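Local structure of putative secreted endoglycosylceramidase (Rhodococcus hoagii, 6JYZ) at residues N85-A90 with A100-R105; A90-P95 with Q194-Q199; E108-A113 with I118-D123. The protein probably hydrolyses the glycosidic bond joining the sugar to ceramide in galactosylceramide-type glycolipids, as an endo-acting glycosidase of family 5. All coordinates share one frame; numbering follows the deposited sequence.

Contact 1 (N85-A90 with A100-R105)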
ATOM      1  N   ASN A  85      -5.773   4.377  -0.449  1.00  8.35           N
ATOM      2  CA  ASN A  85      -5.209   5.342   0.510  1.00  9.00           C
ATOM      3  C   ASN A  85      -6.337   6.263   0.978  1.00  9.26           C
ATOM      4  O   ASN A  85      -6.757   7.148   0.207  1.00 10.62           O
ATOM      5  CB  ASN A  85      -4.106   6.143  -0.194  1.00  9.37           C
ATOM      6  CG  ASN A  85      -3.132   5.332  -1.033  1.00 10.18           C
ATOM      7  OD1 ASN A  85      -2.921   5.698  -2.207  1.00 12.30           O
ATOM      8  ND2 ASN A  85      -2.508   4.300  -0.483  1.00 10.16           N
ATOM      9  N   ILE A  86      -6.748   6.079   2.210  1.00  8.82           N
ATOM     10  CA  ILE A  86      -7.854   6.855   2.781  1.00  9.31           C
ATOM     11  C   ILE A  86      -7.337   7.753   3.894  1.00  9.42           C
ATOM     12  O   ILE A  86      -6.194   7.612   4.351  1.00 10.22           O
ATOM     13  CB  ILE A  86      -8.975   5.950   3.279  1.00  9.97           C
ATOM     14  CG1 ILE A  86      -8.536   5.062   4.432  1.00 11.60           C
ATOM     15  CG2 ILE A  86      -9.558   5.095   2.117  1.00 11.72           C
ATOM     16  CD1 ILE A  86      -9.663   4.275   5.116  1.00 13.34           C
ATOM     17  N   ALA A  87      -8.151   8.725   4.325  1.00 10.07           N
ATOM     18  CA  ALA A  87      -7.675   9.787   5.225  1.00  9.93           C
ATOM     19  C   ALA A  87      -8.479   9.850   6.498  1.00  9.79           C
ATOM     20  O   ALA A  87      -9.725  10.041   6.471  1.00  9.66           O
ATOM     21  CB  ALA A  87      -7.774  11.125   4.507  1.00 11.97           C
ATOM     22  N   TRP A  88      -7.775   9.838   7.604  1.00  9.36           N
ATOM     23  CA  TRP A  88      -8.401  10.115   8.889  1.00  8.97           C
ATOM     24  C   TRP A  88      -9.119  11.465   8.849  1.00  9.23           C
ATOM     25  O   TRP A  88     -10.255  11.583   9.396  1.00  9.87           O
ATOM     26  CB  TRP A  88      -7.285  10.115   9.960  1.00  8.80           C
ATOM     27  CG  TRP A  88      -7.741  10.404  11.372  1.00  9.76           C
ATOM     28  CD1 TRP A  88      -9.024  10.388  11.906  1.00 10.58           C
ATOM     29  CD2 TRP A  88      -6.849  10.731  12.448  1.00  9.25           C
ATOM     30  NE1 TRP A  88      -8.955  10.684  13.241  1.00 10.08           N
ATOM     31  CE2 TRP A  88      -7.657  10.903  13.595  1.00  9.93           C
ATOM     32  CE3 TRP A  88      -5.438  10.896  12.525  1.00 10.09           C
ATOM     33  CZ2 TRP A  88      -7.091  11.232  14.833  1.00 10.49           C
ATOM     34  CZ3 TRP A  88      -4.895  11.210  13.771  1.00 10.17           C
ATOM     35  CH2 TRP A  88      -5.702  11.377  14.902  1.00 11.15           C
ATOM     36  N   SER A  89      -8.567  12.471   8.193  1.00  8.75           N
ATOM     37  CA  SER A  89      -9.189  13.780   8.164  1.00  9.21           C
ATOM     38  C   SER A  89     -10.558  13.730   7.515  1.00  9.64           C
ATOM     39  O   SER A  89     -11.388  14.584   7.866  1.00 11.55           O
ATOM     40  CB  SER A  89      -8.307  14.798   7.473  1.00 10.14           C
ATOM     41  OG  SER A  89      -8.137  14.398   6.114  1.00 11.41           O
ATOM     42  N   ALA A  90     -10.797  12.838   6.583  1.00  9.51           N
ATOM     43  CA  ALA A  90     -12.131  12.753   5.927  1.00  9.39           C
ATOM     44  C   ALA A  90     -13.028  11.856   6.745  1.00  9.72           C
ATOM     45  O   ALA A  90     -14.241  12.098   6.787  1.00 11.38           O
ATOM     46  CB  ALA A  90     -11.929  12.211   4.529  1.00 11.56           C
ATOM     47  N   ALA A 100     -20.155   9.022   7.363  1.00  9.89           N
ATOM     48  CA  ALA A 100     -20.651   7.885   6.613  1.00  9.68           C
ATOM     49  C   ALA A 100     -20.744   8.167   5.127  1.00  9.74           C
ATOM     50  O   ALA A 100     -20.769   7.189   4.363  1.00 10.28           O
ATOM     51  CB  ALA A 100     -22.046   7.534   7.151  1.00 13.46           C
ATOM     52  N   ALA A 101     -20.818   9.422   4.697  1.00  9.19           N
ATOM     53  CA  ALA A 101     -20.810   9.672   3.283  1.00 10.45           C
ATOM     54  C   ALA A 101     -19.414   9.391   2.694  1.00 10.63           C
ATOM     55  O   ALA A 101     -19.302   8.917   1.555  1.00 11.65           O
ATOM     56  CB  ALA A 101     -21.185  11.101   2.956  1.00 11.97           C
ATOM     57  N   TYR A 102     -18.359   9.667   3.466  1.00  9.58           N
ATOM     58  CA  TYR A 102     -17.006   9.266   3.005  1.00  9.51           C
ATOM     59  C   TYR A 102     -16.884   7.768   3.048  1.00 10.28           C
ATOM     60  O   TYR A 102     -16.355   7.142   2.085  1.00 10.69           O
ATOM     61  CB  TYR A 102     -15.984   9.956   3.898  1.00  9.78           C
ATOM     62  CG  TYR A 102     -14.543   9.646   3.486  1.00  9.25           C
ATOM     63  CD1 TYR A 102     -14.056  10.109   2.295  1.00  9.82           C
ATOM     64  CD2 TYR A 102     -13.703   8.895   4.318  1.00  9.78           C
ATOM     65  CE1 TYR A 102     -12.736   9.864   1.866  1.00 10.04           C
ATOM     66  CE2 TYR A 102     -12.380   8.667   3.919  1.00 10.02           C
ATOM     67  CZ  TYR A 102     -11.943   9.143   2.728  1.00  9.53           C
ATOM     68  OH  TYR A 102     -10.594   8.955   2.419  1.00 10.77           O
ATOM     69  N   VAL A 103     -17.422   7.086   4.051  1.00  9.98           N
ATOM     70  CA  VAL A 103     -17.439   5.634   4.089  1.00 10.72           C
ATOM     71  C   VAL A 103     -18.160   5.088   2.875  1.00 10.35           C
ATOM     72  O   VAL A 103     -17.730   4.080   2.298  1.00 10.78           O
ATOM     73  CB  VAL A 103     -18.084   5.083   5.373  1.00 10.87           C
ATOM     74  CG1 VAL A 103     -18.173   3.560   5.291  1.00 13.22           C
ATOM     75  CG2 VAL A 103     -17.223   5.499   6.576  1.00 12.51           C
ATOM     76  N   ALA A 104     -19.253   5.731   2.404  1.00 10.54           N
ATOM     77  CA  ALA A 104     -19.937   5.194   1.224  1.00 10.46           C
ATOM     78  C   ALA A 104     -19.053   5.349   0.007  1.00 10.25           C
ATOM     79  O   ALA A 104     -19.138   4.465  -0.867  1.00 11.60           O
ATOM     80  CB  ALA A 104     -21.254   5.974   1.044  1.00 11.69           C
ATOM     81  N   ARG A 105     -18.196   6.368  -0.104  1.00 10.23           N
ATOM     82  CA  ARG A 105     -17.273   6.393  -1.232  1.00 10.72           C
ATOM     83  C   ARG A 105     -16.263   5.266  -1.104  1.00 10.41           C
ATOM     84  O   ARG A 105     -15.900   4.644  -2.142  1.00 10.94           O
ATOM     85  CB  ARG A 105     -16.501   7.708  -1.243  1.00 12.62           C
ATOM     86  CG  ARG A 105     -17.408   8.931  -1.509  1.00 12.65           C
ATOM     87  CD  ARG A 105     -16.766  10.281  -1.343  1.00 16.03           C
ATOM     88  NE  ARG A 105     -15.710  10.458  -2.329  1.00 17.63           N
ATOM     89  CZ  ARG A 105     -14.713  11.303  -2.166  1.00 21.17           C
ATOM     90  NH1 ARG A 105     -14.537  11.956  -1.027  1.00 23.70           N
ATOM     91  NH2 ARG A 105     -13.828  11.423  -3.134  1.00 22.64           N
TER

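Contact 2 (A90-P95 with Q194-Q199)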
ATOM      1  N   ALA A  90     -10.797  12.838   6.583  1.00  9.51           N
ATOM      2  CA  ALA A  90     -12.131  12.753   5.927  1.00  9.39           C
ATOM      3  C   ALA A  90     -13.028  11.856   6.745  1.00  9.72           C
ATOM      4  O   ALA A  90     -14.241  12.098   6.787  1.00 11.38           O
ATOM      5  CB  ALA A  90     -11.929  12.211   4.529  1.00 11.56           C
ATOM      6  N   LEU A  91     -12.544  10.865   7.465  1.00  8.96           N
ATOM      7  CA  LEU A  91     -13.392  10.029   8.277  1.00  9.93           C
ATOM      8  C   LEU A  91     -13.871  10.818   9.488  1.00  9.70           C
ATOM      9  O   LEU A  91     -15.031  10.632   9.954  1.00  9.97           O
ATOM     10  CB  LEU A  91     -12.640   8.804   8.789  1.00  9.98           C
ATOM     11  CG  LEU A  91     -12.354   7.775   7.693  1.00 10.66           C
ATOM     12  CD1 LEU A  91     -11.179   6.845   8.092  1.00 12.33           C
ATOM     13  CD2 LEU A  91     -13.616   6.940   7.385  1.00 12.49           C
ATOM     14  N   GLU A  92     -13.022  11.620  10.125  1.00  9.03           N
ATOM     15  CA  GLU A  92     -13.295  12.265  11.415  1.00  9.35           C
ATOM     16  C   GLU A  92     -13.012  13.732  11.274  1.00  9.90           C
ATOM     17  O   GLU A  92     -11.995  14.283  11.771  1.00 10.57           O
ATOM     18  CB  GLU A  92     -12.450  11.632  12.511  1.00  9.89           C
ATOM     19  CG  GLU A  92     -12.953  12.087  13.894  1.00 10.42           C
ATOM     20  CD  GLU A  92     -12.260  11.449  15.064  1.00 10.99           C
ATOM     21  OE1 GLU A  92     -11.203  10.762  14.941  1.00 11.21           O
ATOM     22  OE2 GLU A  92     -12.799  11.613  16.210  1.00 11.58           O
ATOM     23  N   PRO A  93     -13.862  14.517  10.556  1.00  9.93           N
ATOM     24  CA  PRO A  93     -13.513  15.898  10.207  1.00 10.67           C
ATOM     25  C   PRO A  93     -13.634  16.858  11.367  1.00 11.36           C
ATOM     26  O   PRO A  93     -13.028  17.907  11.338  1.00 13.04           O
ATOM     27  CB  PRO A  93     -14.533  16.254   9.094  1.00 11.97           C
ATOM     28  CG  PRO A  93     -15.690  15.274   9.361  1.00 12.04           C
ATOM     29  CD  PRO A  93     -14.988  13.984   9.773  1.00 11.06           C
ATOM     30  N   THR A  94     -14.401  16.488  12.366  1.00 11.69           N
ATOM     31  CA  THR A  94     -14.470  17.231  13.594  1.00 12.20           C
ATOM     32  C   THR A  94     -14.334  16.195  14.697  1.00 12.29           C
ATOM     33  O   THR A  94     -14.565  14.974  14.504  1.00 11.19           O
ATOM     34  CB  THR A  94     -15.805  18.031  13.766  1.00 13.24           C
ATOM     35  OG1 THR A  94     -16.907  17.104  13.810  1.00 14.79           O
ATOM     36  CG2 THR A  94     -16.000  19.024  12.626  1.00 15.37           C
ATOM     37  N   PRO A  95     -13.911  16.543  15.916  1.00 11.77           N
ATOM     38  CA  PRO A  95     -13.612  15.535  16.925  1.00 11.83           C
ATOM     39  C   PRO A  95     -14.818  14.659  17.260  1.00 11.89           C
ATOM     40  O   PRO A  95     -15.890  15.178  17.611  1.00 13.37           O
ATOM     41  CB  PRO A  95     -13.196  16.342  18.202  1.00 13.48           C
ATOM     42  CG  PRO A  95     -12.809  17.666  17.618  1.00 16.76           C
ATOM     43  CD  PRO A  95     -13.611  17.926  16.362  1.00 12.54           C
ATOM     44  N   GLN A 194      -4.827  10.039  19.872  1.00  9.96           N
ATOM     45  CA  GLN A 194      -4.646   8.672  19.449  1.00  9.43           C
ATOM     46  C   GLN A 194      -5.898   7.848  19.743  1.00 10.32           C
ATOM     47  O   GLN A 194      -6.286   7.005  18.897  1.00 10.32           O
ATOM     48  CB  GLN A 194      -3.413   8.061  20.114  1.00 10.84           C
ATOM     49  CG  GLN A 194      -3.145   6.633  19.668  1.00 10.26           C
ATOM     50  CD  GLN A 194      -1.973   5.964  20.329  1.00  9.63           C
ATOM     51  OE1 GLN A 194      -0.889   6.669  20.614  1.00 13.30           O
ATOM     52  NE2 GLN A 194      -2.051   4.685  20.475  1.00  9.58           N
ATOM     53  N   GLY A 195      -6.564   8.062  20.877  1.00 10.44           N
ATOM     54  CA  GLY A 195      -7.824   7.339  21.161  1.00 10.38           C
ATOM     55  C   GLY A 195      -8.864   7.677  20.093  1.00  9.37           C
ATOM     56  O   GLY A 195      -9.647   6.788  19.722  1.00 10.17           O
ATOM     57  N   HIS A 196      -8.844   8.881  19.552  1.00  9.75           N
ATOM     58  CA  HIS A 196      -9.735   9.199  18.435  1.00  9.80           C
ATOM     59  C   HIS A 196      -9.450   8.368  17.191  1.00  9.85           C
ATOM     60  O   HIS A 196     -10.366   7.883  16.550  1.00 10.21           O
ATOM     61  CB  HIS A 196      -9.659  10.676  18.075  1.00 11.18           C
ATOM     62  CG  HIS A 196     -10.482  11.533  18.963  1.00 12.24           C
ATOM     63  ND1 HIS A 196     -10.128  12.212  20.089  1.00 16.32           N
ATOM     64  CD2 HIS A 196     -11.724  11.910  18.674  1.00 11.28           C
ATOM     65  CE1 HIS A 196     -11.201  12.915  20.541  1.00 13.33           C
ATOM     66  NE2 HIS A 196     -12.162  12.745  19.666  1.00 17.61           N
ATOM     67  N   LEU A 197      -8.176   8.237  16.801  1.00  9.39           N
ATOM     68  CA  LEU A 197      -7.885   7.402  15.639  1.00  8.88           C
ATOM     69  C   LEU A 197      -8.237   5.938  15.904  1.00  9.52           C
ATOM     70  O   LEU A 197      -8.757   5.241  15.011  1.00  9.57           O
ATOM     71  CB  LEU A 197      -6.413   7.552  15.185  1.00  9.47           C
ATOM     72  CG  LEU A 197      -6.082   6.724  13.944  1.00  8.94           C
ATOM     73  CD1 LEU A 197      -7.044   7.044  12.784  1.00 10.92           C
ATOM     74  CD2 LEU A 197      -4.625   6.940  13.522  1.00 10.12           C
ATOM     75  N   VAL A 198      -7.953   5.433  17.108  1.00  9.55           N
ATOM     76  CA  VAL A 198      -8.317   4.064  17.425  1.00  9.61           C
ATOM     77  C   VAL A 198      -9.828   3.853  17.274  1.00  9.83           C
ATOM     78  O   VAL A 198     -10.254   2.857  16.656  1.00  9.66           O
ATOM     79  CB  VAL A 198      -7.817   3.728  18.852  1.00  9.84           C
ATOM     80  CG1 VAL A 198      -8.393   2.425  19.352  1.00 11.05           C
ATOM     81  CG2 VAL A 198      -6.284   3.651  18.890  1.00 11.10           C
ATOM     82  N   GLN A 199     -10.639   4.772  17.808  1.00  9.97           N
ATOM     83  CA  GLN A 199     -12.084   4.650  17.674  1.00  9.87           C
ATOM     84  C   GLN A 199     -12.497   4.778  16.226  1.00 10.18           C
ATOM     85  O   GLN A 199     -13.390   4.034  15.781  1.00 10.33           O
ATOM     86  CB  GLN A 199     -12.732   5.705  18.556  1.00 10.77           C
ATOM     87  CG  GLN A 199     -14.264   5.756  18.323  1.00 13.09           C
ATOM     88  CD  GLN A 199     -14.951   6.707  19.269  1.00 13.56           C
ATOM     89  OE1 GLN A 199     -14.865   7.918  19.154  1.00 15.62           O
ATOM     90  NE2 GLN A 199     -15.560   6.122  20.244  1.00 15.75           N
TER
HETATM   91  O   HOH W   1     -13.039   8.960  17.145  1.00 14.61           O

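Contact 3 (E108-A113 with I118-D123)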
ATOM      1  N   GLU A 108     -18.070   2.100  -2.212  1.00 10.98           N
ATOM      2  CA  GLU A 108     -18.186   2.049  -3.667  1.00 12.22           C
ATOM      3  C   GLU A 108     -16.883   1.615  -4.308  1.00 11.98           C
ATOM      4  O   GLU A 108     -16.905   0.820  -5.254  1.00 12.50           O
ATOM      5  CB  GLU A 108     -18.660   3.420  -4.184  1.00 12.42           C
ATOM      6  CG  GLU A 108     -18.805   3.472  -5.706  1.00 16.29           C
ATOM      7  CD  GLU A 108     -19.073   4.913  -6.092  1.00 23.72           C
ATOM      8  OE1 GLU A 108     -18.244   5.810  -5.871  1.00 24.85           O
ATOM      9  OE2 GLU A 108     -20.205   5.154  -6.500  1.00 30.42           O
ATOM     10  N   ALA A 109     -15.737   2.136  -3.837  1.00 10.66           N
ATOM     11  CA  ALA A 109     -14.450   1.682  -4.365  1.00 10.43           C
ATOM     12  C   ALA A 109     -14.219   0.213  -4.061  1.00 11.06           C
ATOM     13  O   ALA A 109     -13.708  -0.527  -4.961  1.00 11.22           O
ATOM     14  CB  ALA A 109     -13.338   2.540  -3.750  1.00 12.48           C
ATOM     15  N   VAL A 110     -14.560  -0.286  -2.895  1.00 10.28           N
ATOM     16  CA  VAL A 110     -14.399  -1.683  -2.569  1.00 10.63           C
ATOM     17  C   VAL A 110     -15.236  -2.515  -3.518  1.00 11.86           C
ATOM     18  O   VAL A 110     -14.802  -3.592  -3.968  1.00 11.44           O
ATOM     19  CB  VAL A 110     -14.777  -1.960  -1.114  1.00 10.57           C
ATOM     20  CG1 VAL A 110     -14.860  -3.435  -0.796  1.00 11.91           C
ATOM     21  CG2 VAL A 110     -13.735  -1.323  -0.169  1.00 12.05           C
ATOM     22  N   GLN A 111     -16.487  -2.093  -3.783  1.00 11.43           N
ATOM     23  CA  GLN A 111     -17.380  -2.881  -4.640  1.00 11.95           C
ATOM     24  C   GLN A 111     -16.923  -2.794  -6.087  1.00 11.86           C
ATOM     25  O   GLN A 111     -16.937  -3.847  -6.762  1.00 12.06           O
ATOM     26  CB  GLN A 111     -18.813  -2.307  -4.501  1.00 14.74           C
ATOM     27  CG  GLN A 111     -19.830  -3.220  -5.242  1.00 19.07           C
ATOM     28  CD  GLN A 111     -19.907  -4.605  -4.621  1.00 24.18           C
ATOM     29  OE1 GLN A 111     -20.036  -4.828  -3.424  1.00 23.45           O
ATOM     30  NE2 GLN A 111     -19.773  -5.621  -5.448  1.00 26.22           N
ATOM     31  N   ASP A 112     -16.482  -1.675  -6.582  1.00 11.97           N
ATOM     32  CA  ASP A 112     -15.963  -1.598  -7.935  1.00 12.73           C
ATOM     33  C   ASP A 112     -14.711  -2.443  -8.093  1.00 12.31           C
ATOM     34  O   ASP A 112     -14.535  -3.151  -9.123  1.00 13.13           O
ATOM     35  CB  ASP A 112     -15.629  -0.160  -8.302  1.00 14.21           C
ATOM     36  CG  ASP A 112     -16.853   0.749  -8.524  1.00 16.09           C
ATOM     37  OD1 ASP A 112     -17.977   0.201  -8.823  1.00 19.01           O
ATOM     38  OD2 ASP A 112     -16.655   1.984  -8.469  1.00 18.36           O
ATOM     39  N   ALA A 113     -13.830  -2.456  -7.099  1.00 11.18           N
ATOM     40  CA  ALA A 113     -12.679  -3.360  -7.144  1.00 11.26           C
ATOM     41  C   ALA A 113     -13.165  -4.802  -7.130  1.00 11.24           C
ATOM     42  O   ALA A 113     -12.706  -5.607  -7.977  1.00 11.10           O
ATOM     43  CB  ALA A 113     -11.776  -3.015  -5.937  1.00 11.78           C
ATOM     44  N   ILE A 118     -10.677  -7.657  -7.650  1.00 10.98           N
ATOM     45  CA  ILE A 118      -9.594  -6.972  -6.918  1.00  9.81           C
ATOM     46  C   ILE A 118     -10.031  -6.877  -5.480  1.00  9.88           C
ATOM     47  O   ILE A 118     -11.090  -6.286  -5.174  1.00 10.81           O
ATOM     48  CB  ILE A 118      -9.387  -5.605  -7.550  1.00 10.23           C
ATOM     49  CG1 ILE A 118      -8.951  -5.752  -9.022  1.00 10.92           C
ATOM     50  CG2 ILE A 118      -8.351  -4.778  -6.743  1.00 10.30           C
ATOM     51  CD1 ILE A 118      -8.867  -4.390  -9.721  1.00 13.06           C
ATOM     52  N   TYR A 119      -9.200  -7.362  -4.571  1.00  9.59           N
ATOM     53  CA  TYR A 119      -9.334  -7.168  -3.137  1.00  9.82           C
ATOM     54  C   TYR A 119      -8.835  -5.778  -2.733  1.00  8.98           C
ATOM     55  O   TYR A 119      -7.996  -5.186  -3.414  1.00 10.10           O
ATOM     56  CB  TYR A 119      -8.438  -8.172  -2.401  1.00 10.73           C
ATOM     57  CG  TYR A 119      -8.912  -9.609  -2.416  1.00 10.11           C
ATOM     58  CD1 TYR A 119      -9.771 -10.047  -1.429  1.00 11.41           C
ATOM     59  CD2 TYR A 119      -8.414 -10.538  -3.322  1.00 11.20           C
ATOM     60  CE1 TYR A 119     -10.194 -11.364  -1.353  1.00 10.94           C
ATOM     61  CE2 TYR A 119      -8.799 -11.871  -3.246  1.00 11.48           C
ATOM     62  CZ  TYR A 119      -9.713 -12.253  -2.288  1.00 10.96           C
ATOM     63  OH  TYR A 119     -10.092 -13.585  -2.232  1.00 12.88           O
ATOM     64  N   THR A 120      -9.328  -5.266  -1.601  1.00  9.78           N
ATOM     65  CA  THR A 120      -8.932  -3.957  -1.112  1.00  9.35           C
ATOM     66  C   THR A 120      -8.247  -4.024   0.235  1.00  9.22           C
ATOM     67  O   THR A 120      -8.780  -4.606   1.193  1.00 10.02           O
ATOM     68  CB  THR A 120     -10.156  -3.067  -0.980  1.00 10.21           C
ATOM     69  OG1 THR A 120     -10.745  -2.878  -2.268  1.00 11.56           O
ATOM     70  CG2 THR A 120      -9.804  -1.674  -0.468  1.00 11.78           C
ATOM     71  N   VAL A 121      -7.067  -3.391   0.325  1.00  9.10           N
ATOM     72  CA  VAL A 121      -6.444  -3.067   1.593  1.00  9.38           C
ATOM     73  C   VAL A 121      -6.851  -1.644   1.932  1.00  9.30           C
ATOM     74  O   VAL A 121      -6.621  -0.718   1.135  1.00  9.95           O
ATOM     75  CB  VAL A 121      -4.915  -3.197   1.502  1.00  9.61           C
ATOM     76  CG1 VAL A 121      -4.255  -2.592   2.745  1.00 10.93           C
ATOM     77  CG2 VAL A 121      -4.487  -4.621   1.282  1.00 11.00           C
ATOM     78  N   LEU A 122      -7.463  -1.453   3.105  1.00  9.20           N
ATOM     79  CA  LEU A 122      -7.786  -0.102   3.570  1.00  9.49           C
ATOM     80  C   LEU A 122      -6.565   0.467   4.293  1.00  9.04           C
ATOM     81  O   LEU A 122      -6.198  -0.049   5.341  1.00  9.54           O
ATOM     82  CB  LEU A 122      -8.988  -0.154   4.527  1.00 10.84           C
ATOM     83  CG  LEU A 122     -10.288  -0.672   3.873  1.00 12.16           C
ATOM     84  CD1 LEU A 122     -11.334  -0.788   4.957  1.00 15.16           C
ATOM     85  CD2 LEU A 122     -10.735   0.283   2.791  1.00 13.65           C
ATOM     86  N   ASP A 123      -5.988   1.516   3.722  1.00  9.41           N
ATOM     87  CA  ASP A 123      -4.766   2.095   4.273  1.00  8.91           C
ATOM     88  C   ASP A 123      -5.049   3.476   4.855  1.00  8.87           C
ATOM     89  O   ASP A 123      -5.404   4.378   4.112  1.00  9.16           O
ATOM     90  CB  ASP A 123      -3.728   2.176   3.138  1.00  9.45           C
ATOM     91  CG  ASP A 123      -2.633   3.189   3.344  1.00 10.68           C
ATOM     92  OD1 ASP A 123      -2.206   3.450   4.469  1.00 11.58           O
ATOM     93  OD2 ASP A 123      -2.229   3.789   2.304  1.00 11.05           O
TER
HETATM   94  O   HOH W   2     -10.998  -0.301  -3.624  1.00 14.56           O
HETATM   95  O   HOH W   3     -12.353  -4.934  -3.071  1.00 10.80           O

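Contact 1 (N85-A90 with A100-R105)
Tyr102 lies flat beneath the methyl group of Ala90, whose CB stands 3.4 Å from the ring centroid and only 5° off the ring normal. This is a CH-pi contact centred on the face, and CB is almost equally far from all six ring carbons. Alanine suits this place because its one methyl can lie over the middle of the ring while its backbone stays close. With CG anti to the backbone N (chi1 -178°), the tyrosine reaches away from its own helix and carries its hydroxyl to the end of strand 81-86. There the OH accepts a hydrogen bond from Ala87 N at 3.1 Å, bent to 149°, and donates in turn to Leu50 O, so both roles of a buried phenol are filled. The setting is the C-terminal end of the strands of a (beta/alpha)8 barrel, as family 5 hydrolases have: strand 81-86 ends, Ala87 takes the N-cap position of the short helix 88-91, and helix 100-115 then starts its return. Ile86 comes up on the hydroxyl end of the tyrosine at a slant, its CB 3.5 Å from Tyr102 OH. In the plane of the ring, at its edge, Arg105 places NH1 3.8 Å from Tyr102 CD1.

Contact 2 (A90-P95 with Q194-Q199)
The side chains of Glu92 and His196 cross at about a right angle, with the carboxylate and ring planes 41° apart. Glu92 OE1 lies 3.5 Å from His196 CB, while OE2 is set at the ring edge, near the ring plane and next to CD2; that approach is modelled too short to carry weight. On the far end of the same loop Pro95 adds a van der Waals touch, its CB 4.0 Å from His196 NE2. A water extends the polar contact by donating to Glu92 OE2 at 2.8 Å and to Gln199 OE1 at 2.9 Å, although it has more acceptors around it than protons to give, so these bonds may be shared in time. The two parts brought together belong to the family 5 (beta/alpha)8 barrel: residues 90-95 lie in the connection between strand 81-86 and helix 100-115, and helix 193-206 is the one that packs outside the barrel ahead of strand 214-218. Glu92 is where the chain leaves the helical conformation of 88-91; chi1 near 180° (-168°) and a straight chain beyond carry its carboxylate across to helix 193-206. A long acid suits this place because both carboxylate oxygens find donors, Trp88 NE1 for OE1 and Gly96 N for OE2. Thr200 OG1 is hydrogen-bonded to both Glu92 OE1 and His196 O, two acceptors 3.4 Å apart, so its single proton must be shared or alternate between them. His196 is itself positioned by ND1 bonding to Gly192 O and by an edge-to-face stack with Trp157, whose NE1 bonds to Glu92 O.

Contact 3 (E108-A113 with I118-D123)
The turn from helix 100-115 into strand 119-124 is an alpha-to-beta connection of the (beta/alpha)8 barrel that family 5 enzymes share, and the contact is the helix lying back over the strand it leads into. Closest to the turn, Ile118 N donates to Ala113 O over 2.9 Å. The bond is bent, 147° at the hydrogen, and the donor rises 49° out of the carbonyl plane, as a tight reversal of the chain can require. Beside it the side chains pack directly, Ala113 CB against Ile118 CB at 3.9 Å; a bare methyl lets helix and strand approach closely here. Further along, Val110 crosses Thr120 obliquely, their CG2 methyls 4.0 Å apart. Threonine suits this site because it offers one branch of each kind. With OG1 beside the backbone N (chi1 -63°), CG2 is left to meet the valine, while OG1 lies 3.8 Å from Ala113 CB and turns to two waters held between helix and strand. To one of them OG1 gives its proton, at 2.7 Å, and that water passes its own two to Val110 O at 2.9 Å and Ile118 O at 2.8 Å. The second water donates to Thr120 OG1 at 2.9 Å and, weakly, to Ala109 O. The buried hydroxyl is thereby both donor and acceptor, and helix and strand carbonyls are tied through solvent. The alternation of the extended chain turns Ile118, just before the strand, and Thr120 to the helix and Tyr119 away from it. On the flanks, Val82 and Leu84 of strand 81-86 pack on Thr120, Val214 of strand 214-218 touches Val110, and helix 68-75 closes the turn end with Phe71 on Ala113 and Met74 on Ile118.

Contacts 1 and 3 use different halves of helix 100-115, with centres 13 Å apart, and tie it to the neighbouring parallel strands 81-86 and 119-124. Hydrogen bonds Ile86 N to Asp123 O (2.9 Å) and Asn85 ND2 to Asp123 OD2 (2.8 Å) join those strands. Contact 2 shares Ala90 with contact 1, centres 11 Å apart, and packs against it through Tyr102 CD2 and Leu91 CD2 (3.6 Å). Contacts 2 and 3 do not touch, their nearest atoms being about 7 Å apart. In family 5 barrels the active site lies at the C-terminal ends of the strands, so contacts 1 and 2 are probably on that side and contact 3 at the other.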